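Local coordinates for protein aminotransferase class-III (PDB 5GHG) that probably transfers amino groups between amines and carbonyl compounds, as an omega-transaminase that carries the cofactor 4'-deoxy-4'-aminopyridoxal-5'-phosphate, at residues E259-G263 with F264-G268; R375-G378 with L379-G382; F425-P428 with L429-D433. The protein carries 1 engineered substitution. All coordinates share one frame; numbering follows the deposited sequence.

Overall arrangement
The three contacts follow one another in sequence without nesting or crossing, and each closes a short local loop. Contact 1 (259-268) bends the chain after strand 254-258, an inner strand of the large-domain sheet, beside the cofactor. Contact 2 (375-382) is the hairpin joining strands 371-377 and 380-385 at one end of the second sheet. Contact 3 (425-433) turns the chain from strand 422-425 of that sheet into the final helix. Folding brings their centres within about 11 to 13 Å of one another. Arg-266 of contact 1 bonds through its backbone to Leu-379 and reaches contact 3 with its guanidinium group, tying the cofactor loop to both, while Ala-381 O and Phe-425 N join strands 380-385 and 422-425.

Contact 1: E259-G263 with F264-G268; sequences EVICG and FGRTG. With PMP (4'-deoxy-4'-aminopyridoxal-5'-phosphate), chain C.
Cys-262 and Thr-267 make the apolar contact round this bend: Thr-267 CG2 lies 3.8 Å from Cys-262 CB and equally far, 3.8 Å, from its SG, so one methyl group rests against both atoms. Water supplies the polar links. One molecule donates to Ile-261 O at 2.9 Å and accepts from Arg-266 NE at 2.9 Å; another takes the proton of Thr-267 N at 2.8 Å and lies very close to Cys-262 O, an approach too short to be taken at face value. Beyond NE, the guanidinium group is anchored by Pro-427 O and Leu-379 O through NH1 and by Gln-288 through NH2. The bend follows strand 254-258, whose last residue, Asp-258, belongs to the cofactor pocket, a placement consistent with the fold-type I architecture of class-III aminotransferases. Within this bend, two branched residues pack on the cofactor. Val-260 lies over the pyridine face, with CG1 3.5 Å from PMP C3 and CB 3.6 Å from PMP N1; CG1 is anti to the backbone N (chi1 161°), which places it above the C3-C4 side. An alanine in place of Val-260 would lose both methyl groups and is likely to give the ring more freedom to tilt. Ile-261 CD1 meets PMP O3 at 3.2 Å.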
loop_
_atom_site.group_PDB
_atom_site.type_symbol
_atom_site.label_atom_id
_atom_site.label_comp_id
_atom_site.label_asym_id
_atom_site.label_seq_id
_atom_site.Cartn_x
_atom_site.Cartn_y
_atom_site.Cartn_z
ATOM N N GLU B 259 -7.064 -5.663 -14.051
ATOM C CA GLU B 259 -7.863 -4.596 -14.657
ATOM C C GLU B 259 -7.668 -3.255 -13.964
ATOM O O GLU B 259 -8.540 -2.398 -14.038
ATOM C CB GLU B 259 -9.343 -4.973 -14.653
ATOM C CG GLU B 259 -9.645 -6.222 -15.438
ATOM C CD GLU B 259 -10.401 -5.942 -16.706
ATOM O OE1 GLU B 259 -10.458 -4.753 -17.136
ATOM O OE2 GLU B 259 -10.946 -6.910 -17.272
ATOM N N VAL B 260 -6.538 -3.069 -13.284
ATOM C CA VAL B 260 -6.319 -1.848 -12.524
ATOM C C VAL B 260 -6.444 -0.619 -13.436
ATOM O O VAL B 260 -7.046 0.382 -13.061
ATOM C CB VAL B 260 -4.962 -1.930 -11.799
ATOM C CG1 VAL B 260 -4.456 -0.555 -11.363
ATOM C CG2 VAL B 260 -5.091 -2.852 -10.584
ATOM N N ILE B 261 -5.919 -0.701 -14.654
ATOM C CA ILE B 261 -6.106 0.378 -15.606
ATOM C C ILE B 261 -7.341 0.165 -16.491
ATOM O O ILE B 261 -8.089 1.108 -16.769
ATOM C CB ILE B 261 -4.851 0.591 -16.464
ATOM C CG1 ILE B 261 -3.737 1.241 -15.632
ATOM C CG2 ILE B 261 -5.197 1.430 -17.690
ATOM C CD1 ILE B 261 -2.396 1.265 -16.340
ATOM N N CYS B 262 -7.578 -1.045 -16.970
ATOM C CA CYS B 262 -8.647 -1.221 -17.956
ATOM C C CYS B 262 -10.037 -1.127 -17.348
ATOM O O CYS B 262 -11.014 -0.950 -18.089
ATOM C CB CYS B 262 -8.467 -2.569 -18.675
ATOM S SG CYS B 262 -6.896 -2.659 -19.614
ATOM N N GLY B 263 -10.169 -1.249 -16.035
ATOM C CA GLY B 263 -11.485 -1.365 -15.429
ATOM C C GLY B 263 -12.273 -0.069 -15.485
ATOM O O GLY B 263 -11.713 1.037 -15.503
ATOM N N PHE B 264 -13.594 -0.221 -15.539
ATOM C CA PHE B 264 -14.563 0.870 -15.436
ATOM C C PHE B 264 -14.545 1.799 -16.639
ATOM O O PHE B 264 -14.624 3.012 -16.496
ATOM C CB PHE B 264 -14.376 1.619 -14.109
ATOM C CG PHE B 264 -14.415 0.699 -12.917
ATOM C CD1 PHE B 264 -15.616 0.128 -12.515
ATOM C CD2 PHE B 264 -13.256 0.321 -12.266
ATOM C CE1 PHE B 264 -15.649 -0.770 -11.440
ATOM C CE2 PHE B 264 -13.274 -0.566 -11.201
ATOM C CZ PHE B 264 -14.472 -1.115 -10.791
ATOM N N GLY B 265 -14.493 1.222 -17.843
ATOM C CA GLY B 265 -14.801 1.944 -19.075
ATOM C C GLY B 265 -13.626 2.353 -19.942
ATOM O O GLY B 265 -13.841 2.897 -21.024
ATOM N N ARG B 266 -12.397 2.063 -19.532
ATOM C CA ARG B 266 -11.227 2.596 -20.222
ATOM C C ARG B 266 -11.088 2.065 -21.653
ATOM O O ARG B 266 -10.598 2.785 -22.524
ATOM C CB ARG B 266 -9.969 2.286 -19.411
ATOM C CG ARG B 266 -8.661 2.733 -20.044
ATOM C CD ARG B 266 -8.690 4.200 -20.391
ATOM N NE ARG B 266 -8.954 5.059 -19.234
ATOM C CZ ARG B 266 -9.083 6.378 -19.307
ATOM N NH1 ARG B 266 -8.992 6.989 -20.491
ATOM N NH2 ARG B 266 -9.312 7.076 -18.226
ATOM N N THR B 267 -11.491 0.821 -21.917
ATOM C CA THR B 267 -11.182 0.197 -23.210
ATOM C C THR B 267 -12.392 0.118 -24.145
ATOM O O THR B 267 -12.331 -0.585 -25.157
ATOM C CB THR B 267 -10.575 -1.196 -23.024
ATOM O OG1 THR B 267 -11.570 -2.096 -22.510
ATOM C CG2 THR B 267 -9.396 -1.135 -22.074
ATOM N N GLY B 268 -13.468 0.839 -23.846
ATOM C CA GLY B 268 -14.663 0.803 -24.663
ATOM C C GLY B 268 -15.733 -0.126 -24.143
ATOM O O GLY B 268 -16.831 -0.175 -24.707
HETATM N N1 PMP C . -1.572 -3.208 -11.861
HETATM C C2 PMP C . -1.601 -2.316 -12.888
HETATM C C2A PMP C . -2.033 -2.790 -14.244
HETATM C C3 PMP C . -1.201 -0.974 -12.708
HETATM O O3 PMP C . -1.174 -0.150 -13.803
HETATM C C4 PMP C . -0.803 -0.529 -11.412
HETATM C C4A PMP C . -0.434 0.910 -11.100
HETATM N N4A PMP C . 0.339 1.577 -12.116
HETATM C C5 PMP C . -0.805 -1.489 -10.365
HETATM C C6 PMP C . -1.246 -2.784 -10.593
HETATM C C5A PMP C . -0.368 -1.151 -8.972
HETATM O O4P PMP C . -1.307 -0.266 -8.357
HETATM P P PMP C . -0.792 0.722 -7.153
HETATM O O1P PMP C . -0.049 -0.092 -6.157
HETATM O O2P PMP C . -2.080 1.317 -6.610
HETATM O O3P PMP C . 0.129 1.766 -7.745
HETATM O O HOH W 1 -7.987 3.964 -16.731
HETATM O O HOH W 2 -12.502 -1.130 -20.119
#

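Contact 2: R375-G378 with L379-G382; sequences RGVG and LIAG
Val-377 and Ile-380 face each other as the last hydrogen-bonded pair before the chain reverses. Ile-380 N donates to Val-377 O at 3.1 Å, whereas the return bond from Val-377 N to Ile-380 O is weak, bent to 130° at the hydrogen. The side chain of Ile-380 can be followed outward. Its CB packs on CD of Arg-266. From there CG1 runs anti to the backbone N (chi1 -169°) and passes the carbonyl oxygen of Phe-425. The other branch is turned over the hairpin partner, with Ile-380 CG2 3.3 Å from Val-377 O and 4.4 Å from Val-377 CG1. At the tip, CD1 meets CG2 of Ile-261, in the cofactor loop.

The two segments form a tight beta hairpin with a type II' turn, Gly-378 and Leu-379 occupying its central positions; the directions of the short segments 375-377 and 380-382 differ by 177°, almost exactly antiparallel. The positive phi of Gly-378 suits a glycine in the first of these. Further from the turn, Arg-375 N bonds to Gly-382 O at 3.0 Å and Gly-382 N returns to Arg-375 O at 2.8 Å. Between these pairs, Gly-376 sits opposite Ala-381 so closely that a CB on it would strike Ile-380 O and Ala-381 CA. Ala-381 CB points to the sheet face lined by helix 347-363. On the other face, Arg-375 reaches beyond the hairpin: NH1 forms salt bridges with Glu-373 and Glu-384, while NE and NH2 bond to the carbonyls of Val-233 and Gly-232.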
loop_
_atom_site.group_PDB
_atom_site.type_symbol
_atom_site.label_atom_id
_atom_site.label_comp_id
_atom_site.label_asym_id
_atom_site.label_seq_id
_atom_site.Cartn_x
_atom_site.Cartn_y
_atom_site.Cartn_z
ATOM N N ARG B 375 -1.006 2.836 -31.575
ATOM C CA ARG B 375 -1.747 1.688 -31.071
ATOM C C ARG B 375 -2.708 2.141 -29.971
ATOM O O ARG B 375 -2.491 3.164 -29.323
ATOM C CB ARG B 375 -0.789 0.610 -30.543
ATOM C CG ARG B 375 0.250 1.124 -29.556
ATOM C CD ARG B 375 1.236 0.021 -29.161
ATOM N NE ARG B 375 2.194 0.506 -28.145
ATOM C CZ ARG B 375 3.408 0.967 -28.408
ATOM N NH1 ARG B 375 3.841 1.043 -29.666
ATOM N NH2 ARG B 375 4.180 1.395 -27.430
ATOM N N GLY B 376 -3.779 1.383 -29.765
ATOM C CA GLY B 376 -4.748 1.749 -28.758
ATOM C C GLY B 376 -6.112 1.136 -29.021
ATOM O O GLY B 376 -6.426 0.685 -30.120
ATOM N N VAL B 377 -6.930 1.118 -27.970
ATOM C CA VAL B 377 -8.327 0.710 -28.042
ATOM C C VAL B 377 -9.114 1.577 -27.073
ATOM O O VAL B 377 -8.580 2.030 -26.061
ATOM C CB VAL B 377 -8.534 -0.791 -27.716
ATOM C CG1 VAL B 377 -8.063 -1.113 -26.327
ATOM C CG2 VAL B 377 -9.996 -1.175 -27.867
ATOM N N GLY B 378 -10.384 1.815 -27.381
ATOM C CA GLY B 378 -11.197 2.603 -26.482
ATOM C C GLY B 378 -10.540 3.951 -26.239
ATOM O O GLY B 378 -10.129 4.646 -27.179
ATOM N N LEU B 379 -10.406 4.335 -24.955
ATOM C CA LEU B 379 -9.861 5.634 -24.596
ATOM C C LEU B 379 -8.430 5.533 -24.073
ATOM O O LEU B 379 -8.015 6.313 -23.213
ATOM C CB LEU B 379 -10.774 6.335 -23.584
ATOM C CG LEU B 379 -10.764 7.861 -23.447
ATOM C CD1 LEU B 379 -10.990 8.573 -24.803
ATOM C CD2 LEU B 379 -11.781 8.319 -22.394
ATOM N N ILE B 380 -7.643 4.586 -24.583
ATOM C CA ILE B 380 -6.230 4.501 -24.220
ATOM C C ILE B 380 -5.420 4.296 -25.485
ATOM O O ILE B 380 -5.808 3.502 -26.353
ATOM C CB ILE B 380 -5.953 3.396 -23.185
ATOM C CG1 ILE B 380 -4.535 3.526 -22.642
ATOM C CG2 ILE B 380 -6.183 2.014 -23.791
ATOM C CD1 ILE B 380 -4.245 2.684 -21.423
ATOM N N ALA B 381 -4.315 5.008 -25.608
ATOM C CA ALA B 381 -3.524 4.941 -26.826
ATOM C C ALA B 381 -2.074 5.245 -26.533
ATOM O O ALA B 381 -1.745 5.938 -25.577
ATOM C CB ALA B 381 -4.056 5.902 -27.908
ATOM N N GLY B 382 -1.208 4.731 -27.392
ATOM C CA GLY B 382 0.199 5.069 -27.353
ATOM C C GLY B 382 0.691 5.414 -28.735
ATOM O O GLY B 382 0.263 4.820 -29.724
#

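Contact 3: F425-P428 with L429-D433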
loop_
_atom_site.group_PDB
_atom_site.type_symbol
_atom_site.label_atom_id
_atom_site.label_comp_id
_atom_site.label_asym_id
_atom_site.label_seq_id
_atom_site.Cartn_x
_atom_site.Cartn_y
_atom_site.Cartn_z
ATOM N N PHE B 425 -1.764 8.347 -24.114
ATOM C CA PHE B 425 -2.947 9.173 -23.960
ATOM C C PHE B 425 -4.018 8.319 -23.285
ATOM O O PHE B 425 -4.319 7.215 -23.744
ATOM C CB PHE B 425 -3.396 9.722 -25.302
ATOM C CG PHE B 425 -2.361 10.595 -25.927
ATOM C CD1 PHE B 425 -2.357 11.957 -25.696
ATOM C CD2 PHE B 425 -1.323 10.034 -26.662
ATOM C CE1 PHE B 425 -1.374 12.761 -26.229
ATOM C CE2 PHE B 425 -0.333 10.829 -27.189
ATOM C CZ PHE B 425 -0.350 12.196 -26.977
ATOM N N CYS B 426 -4.546 8.816 -22.174
ATOM C CA CYS B 426 -5.516 8.086 -21.372
ATOM C C CYS B 426 -6.357 9.112 -20.619
ATOM O O CYS B 426 -6.292 9.217 -19.388
ATOM C CB CYS B 426 -4.789 7.137 -20.410
ATOM S SG CYS B 426 -5.817 6.092 -19.378
ATOM N N PRO B 427 -7.131 9.915 -21.346
ATOM C CA PRO B 427 -7.786 11.081 -20.729
ATOM C C PRO B 427 -9.012 10.684 -19.926
ATOM O O PRO B 427 -9.496 9.546 -20.030
ATOM C CB PRO B 427 -8.148 11.954 -21.935
ATOM C CG PRO B 427 -8.366 10.940 -23.059
ATOM C CD PRO B 427 -7.293 9.892 -22.809
ATOM N N PRO B 428 -9.539 11.595 -19.106
ATOM C CA PRO B 428 -10.679 11.251 -18.259
ATOM C C PRO B 428 -11.899 10.843 -19.084
ATOM O O PRO B 428 -12.092 11.295 -20.212
ATOM C CB PRO B 428 -10.929 12.523 -17.454
ATOM C CG PRO B 428 -9.607 13.242 -17.462
ATOM C CD PRO B 428 -9.022 12.949 -18.819
ATOM N N LEU B 429 -12.710 9.961 -18.495
ATOM C CA LEU B 429 -13.916 9.441 -19.131
ATOM C C LEU B 429 -14.901 10.543 -19.492
ATOM O O LEU B 429 -15.761 10.330 -20.354
ATOM C CB LEU B 429 -14.605 8.438 -18.203
ATOM C CG LEU B 429 -13.757 7.312 -17.601
ATOM C CD1 LEU B 429 -14.604 6.473 -16.622
ATOM C CD2 LEU B 429 -13.226 6.439 -18.717
ATOM N N ILE B 430 -14.787 11.716 -18.849
ATOM C CA ILE B 430 -15.679 12.838 -19.086
ATOM C C ILE B 430 -15.260 13.722 -20.259
ATOM O O ILE B 430 -15.945 14.717 -20.551
ATOM C CB ILE B 430 -15.789 13.741 -17.838
ATOM C CG1 ILE B 430 -14.412 14.282 -17.436
ATOM C CG2 ILE B 430 -16.506 13.019 -16.661
ATOM C CD1 ILE B 430 -14.492 15.521 -16.535
ATOM N N ILE B 431 -14.146 13.421 -20.922
ATOM C CA ILE B 431 -13.680 14.285 -22.010
ATOM C C ILE B 431 -14.729 14.325 -23.134
ATOM O O ILE B 431 -15.504 13.383 -23.321
ATOM C CB ILE B 431 -12.312 13.818 -22.523
ATOM C CG1 ILE B 431 -11.656 14.909 -23.387
ATOM C CG2 ILE B 431 -12.423 12.479 -23.244
ATOM C CD1 ILE B 431 -10.185 14.674 -23.670
ATOM N N ASN B 432 -14.764 15.432 -23.873
ATOM C CA ASN B 432 -15.661 15.537 -25.029
ATOM C C ASN B 432 -14.839 15.611 -26.322
ATOM O O ASN B 432 -13.609 15.697 -26.297
ATOM C CB ASN B 432 -16.615 16.733 -24.889
ATOM C CG ASN B 432 -15.911 18.076 -24.897
ATOM O OD1 ASN B 432 -14.982 18.289 -25.653
ATOM N ND2 ASN B 432 -16.374 19.001 -24.050
ATOM N N ASP B 433 -15.532 15.559 -27.462
ATOM C CA ASP B 433 -14.841 15.480 -28.745
ATOM C C ASP B 433 -14.008 16.732 -29.021
ATOM O O ASP B 433 -12.923 16.635 -29.589
ATOM C CB ASP B 433 -15.828 15.232 -29.898
ATOM C CG ASP B 433 -16.239 13.764 -30.028
ATOM O OD1 ASP B 433 -15.579 12.874 -29.431
ATOM O OD2 ASP B 433 -17.216 13.483 -30.753
#
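The backbone turns back on itself where Ile-431 N donates to Pro-428 O at 3.0 Å, a fairly straight bond (163° at the hydrogen) whose donor nevertheless stands above the carbonyl plane, 52° out of it. The donor's own side chain flanks the same oxygen, with Ile-431 CG2 3.3 Å from Pro-428 O. The longer branch goes elsewhere: CG1 is anti to the backbone N (chi1 -165°), which brings Ile-431 CD1 to 3.8 Å from Pro-427 CB and, a little farther off, 4.2 Å from Pro-427 CG. The side chains of Pro-427 and Ile-431 cross obliquely, and a single methyl group makes the contact.

This is a type I beta turn, Pro-428 to Ile-431, and it leads straight into the N-terminus of the C-terminal helix 433-455. Asn-432 is the N-cap, its OD1 accepting from Gln-435 N in the first turn; Asp-433 follows, held by a salt bridge to Arg-354, and its negative charge is probably favoured at this end of a helix.

Within the turn, Ile-430 CG1 touches Pro-428 CB at 3.9 Å. Leu-429 starts in a different direction, its CB set on the side away from the preceding prolines. Its two methyl groups both meet contact 1: CD1 packs on the carbonyl oxygen of Phe-264, and CD2 approaches the guanidinium group of Arg-266 at NH2. Asn-350 ND2 bonds to both Leu-429 O and Ile-431 O, fastening the turn to helix 347-363.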